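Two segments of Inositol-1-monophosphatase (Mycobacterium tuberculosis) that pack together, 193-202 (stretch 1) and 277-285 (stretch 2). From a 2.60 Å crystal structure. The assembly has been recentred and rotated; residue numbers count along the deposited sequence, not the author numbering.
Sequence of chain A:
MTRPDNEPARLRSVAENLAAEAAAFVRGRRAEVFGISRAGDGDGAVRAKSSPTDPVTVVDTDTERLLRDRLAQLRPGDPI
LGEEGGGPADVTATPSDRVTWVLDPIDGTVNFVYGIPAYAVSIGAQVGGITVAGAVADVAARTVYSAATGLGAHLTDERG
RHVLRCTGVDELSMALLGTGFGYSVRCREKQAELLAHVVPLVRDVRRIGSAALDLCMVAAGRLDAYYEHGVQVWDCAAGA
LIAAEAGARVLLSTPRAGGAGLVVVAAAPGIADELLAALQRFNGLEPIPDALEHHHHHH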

# COMPACT_ATOMS: atom_id res chain seq x y z
N GLU A 193 19.30 1.63 -6.25
CA GLU A 193 20.45 2.51 -6.04
C GLU A 193 20.06 3.94 -6.40
O GLU A 193 20.34 4.88 -5.65
CB GLU A 193 21.61 2.04 -6.92
CG GLU A 193 23.00 2.25 -6.34
CD GLU A 193 23.44 1.09 -5.45
OE1 GLU A 193 23.31 -0.09 -5.88
OE2 GLU A 193 23.94 1.36 -4.32
N LEU A 194 19.43 4.09 -7.56
CA LEU A 194 18.92 5.38 -8.01
C LEU A 194 17.96 5.99 -7.01
O LEU A 194 18.04 7.18 -6.74
CB LEU A 194 18.21 5.22 -9.36
CG LEU A 194 17.46 6.43 -9.91
CD1 LEU A 194 18.41 7.43 -10.50
CD2 LEU A 194 16.46 5.99 -10.94
N LEU A 195 17.05 5.18 -6.48
CA LEU A 195 16.05 5.67 -5.55
C LEU A 195 16.66 6.16 -4.25
O LEU A 195 16.23 7.18 -3.72
CB LEU A 195 15.00 4.60 -5.23
CG LEU A 195 14.02 4.29 -6.37
CD1 LEU A 195 12.97 3.24 -5.97
CD2 LEU A 195 13.34 5.59 -6.87
N ALA A 196 17.65 5.44 -3.75
CA ALA A 196 18.33 5.86 -2.53
C ALA A 196 18.81 7.31 -2.70
O ALA A 196 18.71 8.10 -1.78
CB ALA A 196 19.47 4.92 -2.21
N HIS A 197 19.26 7.68 -3.88
CA HIS A 197 19.71 9.04 -4.13
C HIS A 197 18.58 10.07 -4.05
O HIS A 197 18.78 11.18 -3.57
CB HIS A 197 20.40 9.16 -5.48
CG HIS A 197 21.70 8.40 -5.57
ND1 HIS A 197 22.42 8.31 -6.74
CD2 HIS A 197 22.38 7.69 -4.65
CE1 HIS A 197 23.50 7.59 -6.53
NE2 HIS A 197 23.50 7.20 -5.27
N VAL A 198 17.40 9.72 -4.54
CA VAL A 198 16.26 10.65 -4.52
C VAL A 198 15.52 10.66 -3.18
O VAL A 198 14.86 11.65 -2.83
CB VAL A 198 15.30 10.44 -5.74
CG1 VAL A 198 15.46 9.07 -6.34
CG2 VAL A 198 13.87 10.71 -5.37
N VAL A 199 15.67 9.59 -2.40
CA VAL A 199 15.01 9.44 -1.08
C VAL A 199 15.17 10.66 -0.15
O VAL A 199 14.20 11.12 0.45
CB VAL A 199 15.51 8.15 -0.33
CG1 VAL A 199 15.18 8.20 1.17
CG2 VAL A 199 14.91 6.88 -0.96
N PRO A 200 16.39 11.18 0.01
CA PRO A 200 16.53 12.36 0.86
C PRO A 200 16.01 13.67 0.26
O PRO A 200 15.86 14.64 0.98
CB PRO A 200 18.04 12.45 1.07
CG PRO A 200 18.61 11.86 -0.16
CD PRO A 200 17.69 10.73 -0.51
N LEU A 201 15.73 13.70 -1.03
CA LEU A 201 15.20 14.91 -1.66
C LEU A 201 13.69 15.01 -1.55
O LEU A 201 13.13 16.02 -2.00
CB LEU A 201 15.56 14.94 -3.14
CG LEU A 201 17.04 14.99 -3.46
CD1 LEU A 201 17.22 14.81 -4.95
CD2 LEU A 201 17.65 16.30 -2.99
N VAL A 202 13.03 13.97 -1.01
CA VAL A 202 11.57 13.93 -0.95
C VAL A 202 11.04 13.60 0.44
O VAL A 202 11.73 13.00 1.26
CB VAL A 202 10.96 12.89 -1.94
CG1 VAL A 202 11.23 13.30 -3.38
CG2 VAL A 202 11.47 11.47 -1.63
N ALA A 277 14.78 16.91 -12.92
CA ALA A 277 16.18 17.29 -12.75
C ALA A 277 16.92 16.28 -11.86
O ALA A 277 17.93 15.71 -12.27
CB ALA A 277 16.27 18.69 -12.16
N ALA A 278 16.40 16.06 -10.64
CA ALA A 278 17.00 15.10 -9.72
C ALA A 278 17.15 13.71 -10.34
O ALA A 278 18.14 13.03 -10.12
CB ALA A 278 16.19 15.03 -8.43
N LEU A 279 16.17 13.30 -11.14
CA LEU A 279 16.20 11.98 -11.79
C LEU A 279 17.30 11.93 -12.85
O LEU A 279 18.12 11.01 -12.86
CB LEU A 279 14.84 11.61 -12.40
CG LEU A 279 13.72 11.11 -11.46
CD1 LEU A 279 12.47 10.75 -12.24
CD2 LEU A 279 14.18 9.93 -10.65
N GLN A 280 17.31 12.92 -13.74
CA GLN A 280 18.36 13.03 -14.76
C GLN A 280 19.72 13.06 -14.10
O GLN A 280 20.63 12.31 -14.48
CB GLN A 280 18.19 14.31 -15.58
CG GLN A 280 16.98 14.30 -16.49
CD GLN A 280 17.02 15.40 -17.53
OE1 GLN A 280 15.97 15.97 -17.87
NE2 GLN A 280 18.21 15.71 -18.05
N ARG A 281 19.85 13.92 -13.10
CA ARG A 281 21.06 14.02 -12.31
C ARG A 281 21.64 12.67 -11.87
O ARG A 281 22.84 12.58 -11.61
CB ARG A 281 20.78 14.90 -11.09
CG ARG A 281 21.94 15.03 -10.16
CD ARG A 281 21.70 16.09 -9.11
NE ARG A 281 22.99 16.57 -8.60
CZ ARG A 281 23.16 17.59 -7.76
NH1 ARG A 281 22.12 18.28 -7.28
NH2 ARG A 281 24.39 17.92 -7.40
N PHE A 282 20.82 11.63 -11.77
CA PHE A 282 21.29 10.29 -11.42
C PHE A 282 21.00 9.22 -12.49
O PHE A 282 21.23 8.04 -12.25
CB PHE A 282 20.64 9.84 -10.11
CG PHE A 282 20.84 10.78 -8.97
CD1 PHE A 282 19.75 11.23 -8.23
CD2 PHE A 282 22.10 11.22 -8.61
CE1 PHE A 282 19.93 12.10 -7.16
CE2 PHE A 282 22.28 12.09 -7.54
CZ PHE A 282 21.19 12.53 -6.82
N ASN A 283 20.50 9.63 -13.65
CA ASN A 283 20.13 8.70 -14.74
C ASN A 283 18.99 7.75 -14.43
O ASN A 283 19.22 6.60 -14.04
CB ASN A 283 21.34 7.88 -15.21
CG ASN A 283 22.03 8.50 -16.39
OD1 ASN A 283 22.83 7.84 -17.06
ND2 ASN A 283 21.74 9.77 -16.66
N GLY A 284 17.77 8.23 -14.61
CA GLY A 284 16.56 7.41 -14.42
C GLY A 284 15.40 7.74 -15.35
O GLY A 284 14.58 6.85 -15.66
N LEU A 285 15.33 9.01 -15.78
CA LEU A 285 14.28 9.49 -16.68
C LEU A 285 14.57 9.15 -18.15
O LEU A 285 13.91 9.68 -19.05
CB LEU A 285 14.07 11.02 -16.52

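Where no hydrogen bond joins two segments, the fit rests on side-chain packing, to which backbone position and rotamer both contribute, and this contact in inositol-1-monophosphatase is a compact example. Its centre is Phe282, in the type I turn from Gln280 to Asn283. With its CA-to-CB bond pointing toward the other stretch and chi1 in the m well, Phe282 presents one ring face to His197. The backbone sets CB of His197 over that face, 3.5 Å from the centroid of the Phe282 ring and only 16° off its normal, a CH-pi contact. Chi1 of His197, in m at -66°, then directs the imidazole so that the His197 ring turns its edge toward the face of the Phe282 ring, centroids 4.7 Å apart and planes at 64°.

Leu194 shows how chi angles can redirect a side chain. Its CA-to-CB bond runs sideways, yet the t, p conformation brings Leu194 CD1 to 3.3 Å from CB of Phe282, a tight apolar contact, while Leu194 CD2 lies 3.8 Å from CA of Gly284. The absence of a side chain matters here: an ideal CB on Gly284 would fall 2.6 Å from CD2 of Leu194, a clash.

At the other end, the CA-to-CB bond of Leu201 points toward the other stretch, and the side chain is m, t. Leu201 CD1 packs 3.6 Å from CB of Ala278 and also approaches the edge of the Phe282 ring, 4.4 Å from Phe282 CE1.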